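Side-chain contacts in aminotransferase, classes I and II (PDB 3H14), which probably catalyses pyridoxal-phosphate-dependent amino-group transfer, with L-aspartate and 2-oxoglutarate as the likely substrates: residues Gly103-Phe108 against Met259-Pro264; Gly240-Pro245 against Arg250-Ile255; Arg79-Trp84 against Cys222-Ser227. All blocks are in the same frame, centred on the assembly; numbering follows the deposited sequence.

Contact 1 of 3, residues Gly103-Phe108 against Met259-Pro264; sequences GFLLAF and MFICAP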
ATOM      1  N   GLY A 103      -4.295   6.337  10.262  1.00 18.82           N
ATOM      2  CA  GLY A 103      -3.738   7.522   9.633  1.00 19.56           C
ATOM      3  C   GLY A 103      -4.716   8.100   8.637  1.00 18.81           C
ATOM      4  O   GLY A 103      -4.928   9.318   8.581  1.00 17.19           O
ATOM      5  N   PHE A 104      -5.292   7.230   7.811  1.00 18.07           N
ATOM      6  CA  PHE A 104      -6.318   7.692   6.856  1.00 19.25           C
ATOM      7  C   PHE A 104      -7.532   8.321   7.566  1.00 18.95           C
ATOM      8  O   PHE A 104      -8.028   9.377   7.152  1.00 18.33           O
ATOM      9  CB  PHE A 104      -6.761   6.576   5.911  1.00 18.86           C
ATOM     10  CG  PHE A 104      -5.682   6.105   4.994  1.00 20.89           C
ATOM     11  CD1 PHE A 104      -4.932   7.020   4.246  1.00 19.82           C
ATOM     12  CD2 PHE A 104      -5.390   4.747   4.880  1.00 21.73           C
ATOM     13  CE1 PHE A 104      -3.914   6.577   3.416  1.00 23.28           C
ATOM     14  CE2 PHE A 104      -4.346   4.302   4.031  1.00 22.31           C
ATOM     15  CZ  PHE A 104      -3.623   5.215   3.312  1.00 21.13           C
ATOM     16  N   LEU A 105      -8.006   7.682   8.621  1.00 19.34           N
ATOM     17  CA  LEU A 105      -9.102   8.227   9.400  1.00 20.45           C
ATOM     18  C   LEU A 105      -8.786   9.615   9.927  1.00 19.57           C
ATOM     19  O   LEU A 105      -9.627  10.517   9.895  1.00 20.52           O
ATOM     20  CB  LEU A 105      -9.440   7.289  10.568  1.00 20.70           C
ATOM     21  CG  LEU A 105     -10.519   7.765  11.537  1.00 21.25           C
ATOM     22  CD1 LEU A 105     -11.819   7.957  10.774  1.00 22.70           C
ATOM     23  CD2 LEU A 105     -10.712   6.787  12.691  1.00 22.31           C
ATOM     24  N   LEU A 106      -7.561   9.810  10.387  1.00 19.80           N
ATOM     25  CA  LEU A 106      -7.208  11.044  11.044  1.00 18.52           C
ATOM     26  C   LEU A 106      -7.008  12.110   9.996  1.00 18.36           C
ATOM     27  O   LEU A 106      -7.523  13.213  10.149  1.00 18.61           O
ATOM     28  CB  LEU A 106      -5.948  10.865  11.882  1.00 18.94           C
ATOM     29  CG  LEU A 106      -6.105  10.056  13.170  1.00 18.81           C
ATOM     30  CD1 LEU A 106      -4.693   9.876  13.777  1.00 18.76           C
ATOM     31  CD2 LEU A 106      -7.102  10.796  14.120  1.00 22.15           C
ATOM     32  N   ALA A 107      -6.317  11.752   8.905  1.00 18.04           N
ATOM     33  CA  ALA A 107      -6.148  12.668   7.800  1.00 17.16           C
ATOM     34  C   ALA A 107      -7.495  13.124   7.278  1.00 17.52           C
ATOM     35  O   ALA A 107      -7.729  14.321   7.117  1.00 17.05           O
ATOM     36  CB  ALA A 107      -5.331  12.063   6.723  1.00 17.46           C
ATOM     37  N   PHE A 108      -8.376  12.186   6.957  1.00 16.56           N
ATOM     38  CA  PHE A 108      -9.606  12.569   6.304  1.00 16.41           C
ATOM     39  C   PHE A 108     -10.486  13.383   7.242  1.00 17.45           C
ATOM     40  O   PHE A 108     -11.189  14.294   6.782  1.00 17.77           O
ATOM     41  CB  PHE A 108     -10.386  11.332   5.826  1.00 16.16           C
ATOM     42  CG  PHE A 108      -9.671  10.515   4.794  1.00 15.74           C
ATOM     43  CD1 PHE A 108      -8.626  11.047   4.045  1.00 16.68           C
ATOM     44  CD2 PHE A 108     -10.090   9.212   4.510  1.00 18.40           C
ATOM     45  CE1 PHE A 108      -7.995  10.290   3.090  1.00 17.88           C
ATOM     46  CE2 PHE A 108      -9.419   8.452   3.558  1.00 17.17           C
ATOM     47  CZ  PHE A 108      -8.386   9.018   2.851  1.00 18.94           C
HETATM   48  N   MSE A 259     -11.298  11.143  19.920  1.00 44.73           N
HETATM   49  CA  MSE A 259     -11.790   9.887  19.300  1.00 44.61           C
HETATM   50  C   MSE A 259     -11.091   8.629  19.825  1.00 44.77           C
HETATM   51  O   MSE A 259     -11.354   7.532  19.328  1.00 44.62           O
HETATM   52  CB  MSE A 259     -11.586   9.889  17.770  1.00 44.73           C
HETATM   53  CG  MSE A 259     -12.353  10.944  16.969  1.00 45.17           C
HETATM   54 SE   MSE A 259     -12.236  10.634  15.006  1.00 47.53          SE
HETATM   55  CE  MSE A 259     -13.651   9.340  14.717  1.00 42.39           C
ATOM     56  N   PHE A 260     -10.173   8.799  20.783  1.00 44.80           N
ATOM     57  CA  PHE A 260      -9.330   7.707  21.312  1.00 44.12           C
ATOM     58  C   PHE A 260      -8.721   6.785  20.239  1.00 43.81           C
ATOM     59  O   PHE A 260      -8.827   5.560  20.330  1.00 44.59           O
ATOM     60  CB  PHE A 260     -10.106   6.906  22.384  1.00 44.81           C
ATOM     61  N   ILE A 261      -8.055   7.378  19.238  1.00 42.65           N
ATOM     62  CA  ILE A 261      -7.414   6.627  18.149  1.00 41.78           C
ATOM     63  C   ILE A 261      -5.896   6.625  18.309  1.00 40.33           C
ATOM     64  O   ILE A 261      -5.211   7.617  18.005  1.00 40.78           O
ATOM     65  CB  ILE A 261      -7.713   7.236  16.755  1.00 42.05           C
ATOM     66  CG1 ILE A 261      -9.222   7.309  16.483  1.00 42.12           C
ATOM     67  CG2 ILE A 261      -7.034   6.427  15.662  1.00 42.19           C
ATOM     68  CD1 ILE A 261      -9.557   8.084  15.230  1.00 42.20           C
ATOM     69  N   CYS A 262      -5.355   5.515  18.772  1.00 37.57           N
ATOM     70  CA  CYS A 262      -3.932   5.448  19.015  1.00 36.15           C
ATOM     71  C   CYS A 262      -3.473   4.001  19.007  1.00 32.60           C
ATOM     72  O   CYS A 262      -4.285   3.072  19.097  1.00 30.53           O
ATOM     73  CB  CYS A 262      -3.611   6.099  20.345  1.00 36.50           C
ATOM     74  SG  CYS A 262      -4.284   5.164  21.666  1.00 43.99           S
ATOM     75  N   ALA A 263      -2.171   3.833  18.860  1.00 29.98           N
ATOM     76  CA  ALA A 263      -1.583   2.518  18.723  1.00 28.83           C
ATOM     77  C   ALA A 263      -1.478   1.851  20.107  1.00 28.06           C
ATOM     78  O   ALA A 263      -1.232   2.532  21.106  1.00 26.24           O
ATOM     79  CB  ALA A 263      -0.249   2.619  18.062  1.00 27.79           C
ATOM     80  N   PRO A 264      -1.676   0.523  20.162  1.00 27.76           N
ATOM     81  CA  PRO A 264      -1.454  -0.200  21.396  1.00 27.69           C
ATOM     82  C   PRO A 264      -0.031   0.007  21.902  1.00 27.20           C
ATOM     83  O   PRO A 264       0.903   0.016  21.115  1.00 26.86           O
ATOM     84  CB  PRO A 264      -1.665  -1.669  21.009  1.00 28.05           C
ATOM     85  CG  PRO A 264      -2.050  -1.698  19.579  1.00 28.65           C
ATOM     86  CD  PRO A 264      -2.099  -0.340  19.042  1.00 28.18           C
TER
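Ile-261 points into the outer side of helix 100-111 and meets two consecutive leucines, Leu-105 and Leu-106. Its CD1 methyl does most of the touching. This atom lies 3.8 Å from CD2 of Leu-106, and the two side chains run antiparallel alongside one another. CD1 of Ile-261 is also 3.8 Å from CG of Leu-105. The modelled gap between that CD1 and CD2 of Leu-105 is too short for two carbons and is doubtful. Leu-105 has CG anti to the backbone N (chi1 176°), which carries its CD2 branch toward the loop. Leu-106 is the buried partner. It also packs on Val-252 and Ile-255 of helix 249-258.

The loop 259-264 starts where that helix stops. Phe-260 has a positive phi, and two bonds back into the last turn make a Schellman motif. The chain then runs on to Pro-264, the N-cap of the next helix. On its other side, helix 100-111 lies against the large sheet, with Phe-104 and Ala-107 touching Ile-225.

No hydrogen bond joins the two segments, and the solvent side is looser. Met-259, an exposed selenomethionine, comes nearest with its CE methyl, 4.4 Å from CD2 of Leu-105. This is a loose approach, and it involves the same CD2 whose modelled position is in doubt.

Contact 2 of 3, residues Gly240-Pro245 against Arg250-Ile255; sequences GWMVVP and RVVERI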
ATOM      1  N   GLY A 240       1.507   2.633  13.231  1.00 17.65           N
ATOM      2  CA  GLY A 240       2.060   3.372  12.116  1.00 17.71           C
ATOM      3  C   GLY A 240       2.288   4.810  12.563  1.00 18.46           C
ATOM      4  O   GLY A 240       2.301   5.103  13.765  1.00 16.72           O
ATOM      5  N   TRP A 241       2.460   5.699  11.601  1.00 19.32           N
ATOM      6  CA  TRP A 241       2.654   7.085  11.887  1.00 19.88           C
ATOM      7  C   TRP A 241       2.207   7.943  10.747  1.00 21.13           C
ATOM      8  O   TRP A 241       1.981   7.454   9.624  1.00 20.09           O
ATOM      9  CB  TRP A 241       4.118   7.391  12.200  1.00 20.68           C
ATOM     10  CG  TRP A 241       5.083   7.500  11.059  1.00 19.44           C
ATOM     11  CD1 TRP A 241       5.406   8.628  10.348  1.00 19.14           C
ATOM     12  CD2 TRP A 241       5.883   6.449  10.521  1.00 20.39           C
ATOM     13  NE1 TRP A 241       6.359   8.338   9.414  1.00 20.47           N
ATOM     14  CE2 TRP A 241       6.676   7.008   9.494  1.00 20.79           C
ATOM     15  CE3 TRP A 241       6.015   5.091  10.810  1.00 19.44           C
ATOM     16  CZ2 TRP A 241       7.591   6.250   8.754  1.00 20.42           C
ATOM     17  CZ3 TRP A 241       6.906   4.333  10.053  1.00 20.06           C
ATOM     18  CH2 TRP A 241       7.681   4.913   9.040  1.00 20.52           C
HETATM   19  N   MSE A 242       2.087   9.236  11.055  1.00 21.85           N
HETATM   20  CA  MSE A 242       1.870  10.253  10.053  1.00 24.12           C
HETATM   21  C   MSE A 242       2.736  11.473  10.395  1.00 23.16           C
HETATM   22  O   MSE A 242       3.182  11.619  11.532  1.00 22.72           O
HETATM   23  CB  MSE A 242       0.359  10.563   9.945  1.00 24.13           C
HETATM   24  CG  MSE A 242      -0.279  11.072  11.199  1.00 26.06           C
HETATM   25 SE   MSE A 242      -2.243  11.043  11.206  1.00 34.70          SE
HETATM   26  CE  MSE A 242      -2.508  11.960   9.549  1.00 20.64           C
ATOM     27  N   VAL A 243       3.059  12.273   9.387  1.00 21.66           N
ATOM     28  CA  VAL A 243       3.719  13.551   9.588  1.00 22.75           C
ATOM     29  C   VAL A 243       2.777  14.618   9.065  1.00 22.79           C
ATOM     30  O   VAL A 243       2.263  14.505   7.946  1.00 21.20           O
ATOM     31  CB  VAL A 243       5.082  13.610   8.835  1.00 22.46           C
ATOM     32  CG1 VAL A 243       5.828  14.961   9.074  1.00 22.92           C
ATOM     33  CG2 VAL A 243       5.973  12.403   9.216  1.00 23.56           C
ATOM     34  N   VAL A 244       2.549  15.648   9.879  1.00 23.79           N
ATOM     35  CA  VAL A 244       1.699  16.770   9.534  1.00 24.19           C
ATOM     36  C   VAL A 244       2.484  18.072   9.775  1.00 24.51           C
ATOM     37  O   VAL A 244       3.486  18.065  10.482  1.00 24.14           O
ATOM     38  CB  VAL A 244       0.403  16.760  10.363  1.00 24.41           C
ATOM     39  CG1 VAL A 244      -0.304  15.446  10.168  1.00 24.58           C
ATOM     40  CG2 VAL A 244       0.692  16.953  11.872  1.00 24.03           C
ATOM     41  N   PRO A 245       2.055  19.175   9.156  1.00 25.73           N
ATOM     42  CA  PRO A 245       2.672  20.485   9.379  1.00 26.17           C
ATOM     43  C   PRO A 245       2.681  20.870  10.850  1.00 27.70           C
ATOM     44  O   PRO A 245       1.826  20.428  11.586  1.00 26.81           O
ATOM     45  CB  PRO A 245       1.756  21.430   8.584  1.00 26.32           C
ATOM     46  CG  PRO A 245       1.133  20.548   7.520  1.00 26.37           C
ATOM     47  CD  PRO A 245       0.952  19.243   8.169  1.00 25.60           C
ATOM     48  N   ARG A 250      -1.752  19.956  16.549  1.00 30.10           N
ATOM     49  CA  ARG A 250      -2.788  20.065  17.573  1.00 30.88           C
ATOM     50  C   ARG A 250      -4.170  19.670  17.061  1.00 29.15           C
ATOM     51  O   ARG A 250      -4.954  19.047  17.804  1.00 28.44           O
ATOM     52  CB  ARG A 250      -2.831  21.467  18.195  1.00 32.06           C
ATOM     53  CG  ARG A 250      -3.666  21.469  19.478  1.00 35.08           C
ATOM     54  CD  ARG A 250      -3.607  22.763  20.228  1.00 36.49           C
ATOM     55  N   VAL A 251      -4.471  19.994  15.796  1.00 27.49           N
ATOM     56  CA  VAL A 251      -5.715  19.517  15.180  1.00 27.30           C
ATOM     57  C   VAL A 251      -5.804  17.988  15.235  1.00 26.17           C
ATOM     58  O   VAL A 251      -6.821  17.434  15.636  1.00 26.14           O
ATOM     59  CB  VAL A 251      -5.862  19.993  13.696  1.00 26.92           C
ATOM     60  CG1 VAL A 251      -7.134  19.430  13.063  1.00 28.90           C
ATOM     61  CG2 VAL A 251      -5.846  21.523  13.625  1.00 27.95           C
ATOM     62  N   VAL A 252      -4.734  17.321  14.816  1.00 26.94           N
ATOM     63  CA  VAL A 252      -4.706  15.844  14.781  1.00 26.88           C
ATOM     64  C   VAL A 252      -4.773  15.259  16.174  1.00 27.08           C
ATOM     65  O   VAL A 252      -5.554  14.324  16.420  1.00 25.41           O
ATOM     66  CB  VAL A 252      -3.492  15.278  14.007  1.00 27.13           C
ATOM     67  CG1 VAL A 252      -3.522  13.764  14.035  1.00 29.12           C
ATOM     68  CG2 VAL A 252      -3.529  15.741  12.552  1.00 27.68           C
ATOM     69  N   GLU A 253      -3.991  15.833  17.087  1.00 28.47           N
ATOM     70  CA  GLU A 253      -3.960  15.370  18.470  1.00 29.27           C
ATOM     71  C   GLU A 253      -5.329  15.402  19.115  1.00 28.05           C
ATOM     72  O   GLU A 253      -5.705  14.465  19.777  1.00 26.27           O
ATOM     73  CB  GLU A 253      -2.967  16.177  19.326  1.00 29.44           C
ATOM     74  CG  GLU A 253      -3.015  15.809  20.834  1.00 31.79           C
ATOM     75  CD  GLU A 253      -2.148  16.740  21.718  1.00 34.41           C
ATOM     76  OE1 GLU A 253      -2.200  17.978  21.527  1.00 43.35           O
ATOM     77  OE2 GLU A 253      -1.412  16.222  22.608  1.00 42.66           O
ATOM     78  N   ARG A 254      -6.084  16.478  18.939  1.00 27.94           N
ATOM     79  CA  ARG A 254      -7.391  16.547  19.562  1.00 28.37           C
ATOM     80  C   ARG A 254      -8.342  15.538  18.992  1.00 28.18           C
ATOM     81  O   ARG A 254      -9.147  14.966  19.719  1.00 27.81           O
ATOM     82  CB  ARG A 254      -7.999  17.931  19.405  1.00 29.69           C
ATOM     83  CG  ARG A 254      -7.456  18.920  20.376  1.00 31.68           C
ATOM     84  CD  ARG A 254      -8.168  20.241  20.244  1.00 37.95           C
ATOM     85  NE  ARG A 254      -7.457  21.285  20.969  1.00 41.72           N
ATOM     86  CZ  ARG A 254      -7.833  22.564  21.025  1.00 44.63           C
ATOM     87  NH1 ARG A 254      -8.926  22.979  20.383  1.00 44.81           N
ATOM     88  NH2 ARG A 254      -7.112  23.431  21.735  1.00 44.32           N
ATOM     89  N   ILE A 255      -8.278  15.330  17.670  1.00 27.67           N
ATOM     90  CA  ILE A 255      -9.108  14.326  17.058  1.00 27.40           C
ATOM     91  C   ILE A 255      -8.728  12.968  17.628  1.00 28.25           C
ATOM     92  O   ILE A 255      -9.607  12.185  18.013  1.00 28.13           O
ATOM     93  CB  ILE A 255      -8.959  14.306  15.500  1.00 27.41           C
ATOM     94  CG1 ILE A 255      -9.530  15.591  14.881  1.00 26.38           C
ATOM     95  CG2 ILE A 255      -9.665  13.080  14.928  1.00 25.06           C
ATOM     96  CD1 ILE A 255      -9.000  15.924  13.484  1.00 27.75           C
TER
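Val-252 overlaps two side chains of the segment 240-245, one with each methyl. Its CG2 meets CG1 of Val-244 at 4.0 Å. These two valines reach toward each other tip to tip. Its CG1 lies 4.1 Å from the selenium atom SE of Met-242, a selenomethionine, and here the side chains cross at a slant. Val-252 holds CG1 anti to its backbone N (chi1 179°) and CG2 anti to its carbonyl carbon. The fork therefore opens toward the sheet and splits between the two partners. Met-242 has CG in the crowded position between the backbone N and the carbonyl carbon (chi1 60°). Its chain then extends as far as SE. The bend at chi3 lets SE lie across CG1 of Val-252, while CE turns off toward helix 100-111.

The segments form a strand, a short turn and a helix in sequence. Strand 240-243 runs antiparallel to both of its neighbours in the large sheet, 94-97 and 223-227. The chain then turns back, and helix 249-258 packs its Val-252 against the face that carries Met-242 and Val-244. Residues alternate along the strand: Met-242 and Val-244 point to the helix, while Trp-241 and Val-243 serve the other face. Val-95 and Tyr-223, from the two neighbouring strands, each touch both Met-242 and Val-252.

All three touching residues are buried, and no hydrogen bond or salt bridge crosses between the segments. Methyl groups and one polarisable selenium meet at ordinary packing distances. The contact thus rests on dispersion and on the exclusion of water, and it depends on shape more than on any directional bond.

Contact 3 of 3, residues Arg79-Trp84 against Cys222-Ser227; sequences RLYGEW and CYVINS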
ATOM      1  N   ARG A  79      14.368  10.703  13.254  1.00 28.61           N
ATOM      2  CA  ARG A  79      15.724  10.310  12.844  1.00 29.02           C
ATOM      3  C   ARG A  79      15.718   9.558  11.499  1.00 28.75           C
ATOM      4  O   ARG A  79      16.602   9.756  10.660  1.00 27.64           O
ATOM      5  CB  ARG A  79      16.366   9.454  13.943  1.00 29.67           C
ATOM      6  CG  ARG A  79      17.779   8.948  13.656  1.00 30.79           C
ATOM      7  CD  ARG A  79      18.385   8.313  14.912  1.00 33.03           C
ATOM      8  NE  ARG A  79      18.992   7.010  14.632  1.00 35.77           N
ATOM      9  CZ  ARG A  79      19.232   6.080  15.553  1.00 38.44           C
ATOM     10  NH1 ARG A  79      18.906   6.281  16.831  1.00 40.98           N
ATOM     11  NH2 ARG A  79      19.778   4.921  15.188  1.00 39.59           N
ATOM     12  N   LEU A  80      14.723   8.690  11.295  1.00 27.77           N
ATOM     13  CA  LEU A  80      14.573   7.991  10.012  1.00 26.82           C
ATOM     14  C   LEU A  80      14.484   8.965   8.818  1.00 26.89           C
ATOM     15  O   LEU A  80      15.057   8.699   7.746  1.00 26.84           O
ATOM     16  CB  LEU A  80      13.361   7.017  10.064  1.00 26.64           C
ATOM     17  CG  LEU A  80      12.878   6.357   8.757  1.00 26.91           C
ATOM     18  CD1 LEU A  80      12.287   4.973   8.995  1.00 23.84           C
ATOM     19  CD2 LEU A  80      11.880   7.222   8.053  1.00 25.49           C
ATOM     20  N   TYR A  81      13.819  10.105   9.006  1.00 26.57           N
ATOM     21  CA  TYR A  81      13.653  11.073   7.918  1.00 26.94           C
ATOM     22  C   TYR A  81      14.974  11.711   7.522  1.00 28.35           C
ATOM     23  O   TYR A  81      15.198  11.970   6.341  1.00 28.91           O
ATOM     24  CB  TYR A  81      12.549  12.106   8.229  1.00 26.23           C
ATOM     25  CG  TYR A  81      11.150  11.528   7.979  1.00 24.90           C
ATOM     26  CD1 TYR A  81      10.595  11.539   6.711  1.00 25.82           C
ATOM     27  CD2 TYR A  81      10.428  10.903   8.999  1.00 24.17           C
ATOM     28  CE1 TYR A  81       9.345  10.999   6.455  1.00 23.35           C
ATOM     29  CE2 TYR A  81       9.167  10.344   8.752  1.00 26.06           C
ATOM     30  CZ  TYR A  81       8.634  10.391   7.468  1.00 25.17           C
ATOM     31  OH  TYR A  81       7.378   9.854   7.206  1.00 22.31           O
ATOM     32  N   GLY A  82      15.852  11.950   8.492  1.00 28.82           N
ATOM     33  CA  GLY A  82      17.203  12.399   8.179  1.00 30.40           C
ATOM     34  C   GLY A  82      18.017  11.324   7.464  1.00 30.48           C
ATOM     35  O   GLY A  82      18.617  11.570   6.418  1.00 31.19           O
ATOM     36  N   GLU A  83      18.020  10.128   8.030  1.00 30.57           N
ATOM     37  CA  GLU A  83      18.852   9.056   7.522  1.00 30.95           C
ATOM     38  C   GLU A  83      18.375   8.554   6.149  1.00 31.07           C
ATOM     39  O   GLU A  83      19.190   8.278   5.288  1.00 31.71           O
ATOM     40  CB  GLU A  83      18.914   7.919   8.545  1.00 30.89           C
ATOM     41  CG  GLU A  83      19.660   8.319   9.820  1.00 32.64           C
ATOM     42  CD  GLU A  83      19.761   7.217  10.854  1.00 33.72           C
ATOM     43  OE1 GLU A  83      19.180   6.124  10.658  1.00 37.53           O
ATOM     44  OE2 GLU A  83      20.416   7.448  11.897  1.00 37.76           O
ATOM     45  N   TRP A  84      17.064   8.461   5.940  1.00 29.77           N
ATOM     46  CA  TRP A  84      16.523   7.993   4.651  1.00 29.72           C
ATOM     47  C   TRP A  84      16.418   9.086   3.571  1.00 29.40           C
ATOM     48  O   TRP A  84      16.619   8.786   2.396  1.00 30.53           O
ATOM     49  CB  TRP A  84      15.158   7.332   4.874  1.00 28.76           C
ATOM     50  CG  TRP A  84      15.247   5.912   5.324  1.00 28.27           C
ATOM     51  CD1 TRP A  84      16.343   5.265   5.781  1.00 28.44           C
ATOM     52  CD2 TRP A  84      14.176   4.966   5.364  1.00 27.87           C
ATOM     53  NE1 TRP A  84      16.033   3.972   6.099  1.00 29.32           N
ATOM     54  CE2 TRP A  84      14.708   3.754   5.837  1.00 28.55           C
ATOM     55  CE3 TRP A  84      12.819   5.019   5.025  1.00 28.49           C
ATOM     56  CZ2 TRP A  84      13.929   2.610   6.003  1.00 28.21           C
ATOM     57  CZ3 TRP A  84      12.059   3.888   5.169  1.00 28.25           C
ATOM     58  CH2 TRP A  84      12.612   2.697   5.659  1.00 28.33           C
ATOM     59  N   CYS A 222       1.462  19.170   3.630  1.00 27.05           N
ATOM     60  CA  CYS A 222       0.945  17.883   3.185  1.00 25.50           C
ATOM     61  C   CYS A 222       0.828  17.024   4.410  1.00 24.28           C
ATOM     62  O   CYS A 222       1.427  17.330   5.430  1.00 23.88           O
ATOM     63  CB  CYS A 222       1.872  17.217   2.150  1.00 26.02           C
ATOM     64  SG  CYS A 222       3.486  16.747   2.761  1.00 26.12           S
ATOM     65  N   TYR A 223       0.001  16.000   4.325  1.00 22.54           N
ATOM     66  CA  TYR A 223      -0.046  14.923   5.317  1.00 21.05           C
ATOM     67  C   TYR A 223       0.708  13.751   4.698  1.00 21.15           C
ATOM     68  O   TYR A 223       0.453  13.397   3.556  1.00 21.10           O
ATOM     69  CB  TYR A 223      -1.478  14.511   5.606  1.00 19.90           C
ATOM     70  CG  TYR A 223      -2.186  15.339   6.648  1.00 20.16           C
ATOM     71  CD1 TYR A 223      -1.991  16.733   6.726  1.00 21.97           C
ATOM     72  CD2 TYR A 223      -3.059  14.757   7.534  1.00 20.99           C
ATOM     73  CE1 TYR A 223      -2.661  17.511   7.663  1.00 21.14           C
ATOM     74  CE2 TYR A 223      -3.718  15.516   8.483  1.00 20.83           C
ATOM     75  CZ  TYR A 223      -3.503  16.913   8.533  1.00 20.82           C
ATOM     76  OH  TYR A 223      -4.144  17.686   9.470  1.00 20.47           O
ATOM     77  N   VAL A 224       1.652  13.180   5.429  1.00 20.07           N
ATOM     78  CA  VAL A 224       2.335  11.934   4.996  1.00 19.73           C
ATOM     79  C   VAL A 224       1.800  10.790   5.883  1.00 20.45           C
ATOM     80  O   VAL A 224       1.699  10.942   7.140  1.00 20.80           O
ATOM     81  CB  VAL A 224       3.865  12.059   5.118  1.00 19.74           C
ATOM     82  CG1 VAL A 224       4.572  10.700   4.933  1.00 18.83           C
ATOM     83  CG2 VAL A 224       4.419  13.043   4.130  1.00 20.93           C
ATOM     84  N   ILE A 225       1.441   9.678   5.240  1.00 18.60           N
ATOM     85  CA  ILE A 225       0.864   8.506   5.931  1.00 18.93           C
ATOM     86  C   ILE A 225       1.849   7.344   5.765  1.00 18.19           C
ATOM     87  O   ILE A 225       2.331   7.095   4.675  1.00 16.05           O
ATOM     88  CB  ILE A 225      -0.548   8.108   5.373  1.00 17.74           C
ATOM     89  CG1 ILE A 225      -1.508   9.320   5.306  1.00 21.11           C
ATOM     90  CG2 ILE A 225      -1.143   6.883   6.156  1.00 17.12           C
ATOM     91  CD1 ILE A 225      -1.678  10.107   6.600  1.00 20.50           C
ATOM     92  N   ASN A 226       2.178   6.678   6.875  1.00 17.97           N
ATOM     93  CA  ASN A 226       3.056   5.530   6.841  1.00 17.62           C
ATOM     94  C   ASN A 226       2.621   4.472   7.860  1.00 16.69           C
ATOM     95  O   ASN A 226       1.644   4.619   8.590  1.00 16.13           O
ATOM     96  CB  ASN A 226       4.499   5.936   7.049  1.00 19.11           C
ATOM     97  CG  ASN A 226       5.474   5.181   6.128  1.00 20.43           C
ATOM     98  OD1 ASN A 226       5.468   3.938   6.042  1.00 21.74           O
ATOM     99  ND2 ASN A 226       6.373   5.947   5.482  1.00 19.96           N
ATOM    100  N   SER A 227       3.355   3.377   7.859  1.00 18.17           N
ATOM    101  CA  SER A 227       2.972   2.186   8.600  1.00 18.89           C
ATOM    102  C   SER A 227       4.218   1.351   8.860  1.00 18.74           C
ATOM    103  O   SER A 227       5.216   1.441   8.110  1.00 17.46           O
ATOM    104  CB  SER A 227       1.987   1.366   7.773  1.00 19.35           C
ATOM    105  OG  SER A 227       1.518   0.205   8.485  1.00 20.36           O
TER
HETATM  106  O   HOH W   1       7.435   8.546   4.805  1.00 22.94           O
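Helix 71-85 lies over one face of the large aminotransferase sheet, and Tyr-81 reaches from it to strand 223-227. The phenol end does the touching. OH of Tyr-81 lies 3.7 Å from the CG1 methyl of Val-224, the tyrosine coming from the helix side and the valine from the sheet side. Val-224 turns CG1 toward the helix by keeping it anti to the backbone N (chi1 169°). Tyr-81 also packs on Val-243 of the neighbouring strand and on Leu-89.

The polar link is a water molecule. It is 2.7 Å from OH of Tyr-81, and it accepts a hydrogen bond from ND2 of Asn-226 at 2.9 Å. No direct bond joins the two residues. OD1 of Asn-226 takes the backbone N-H of Ser-227 at 2.8 Å, in the carbonyl plane but well to the side, with a C=O...N angle of 99°. This bond probably helps to set the rotation of the amide, with ND2 turned to the water. OH of Tyr-81 is also hydrogen-bonded to NE1 of Trp-241 on the next strand, so the buried hydroxyl is gripped by indole and water.

Tyr-223 and Ile-225 point to the other face of the sheet, where they meet helix 100-111. A sheet covered by helices on both faces is the alpha/beta/alpha sandwich of the fold-type I, pyridoxal-phosphate-dependent large domain.

In the fold
From the N terminus, helix 71-85 comes first and opens contact 3. Helix 100-111 then opens contact 1. The chain builds the parallel strands of the large sheet before strand 223-227 closes contact 3. Contacts 1 and 3 therefore cross. Contact 2 follows in series with contact 3: it closes a short turn between strand 240-243 and helix 249-258. Contact 1 closes last, in 259-264, so its long loop encloses contact 2. Strands 223-227 and 240-243 are neighbours in the sheet. Contact 3 ties a helix to one face. Contacts 1 and 2 lie on the other, where Leu-106 CD1 packs 3.7 Å from Met-242 SE.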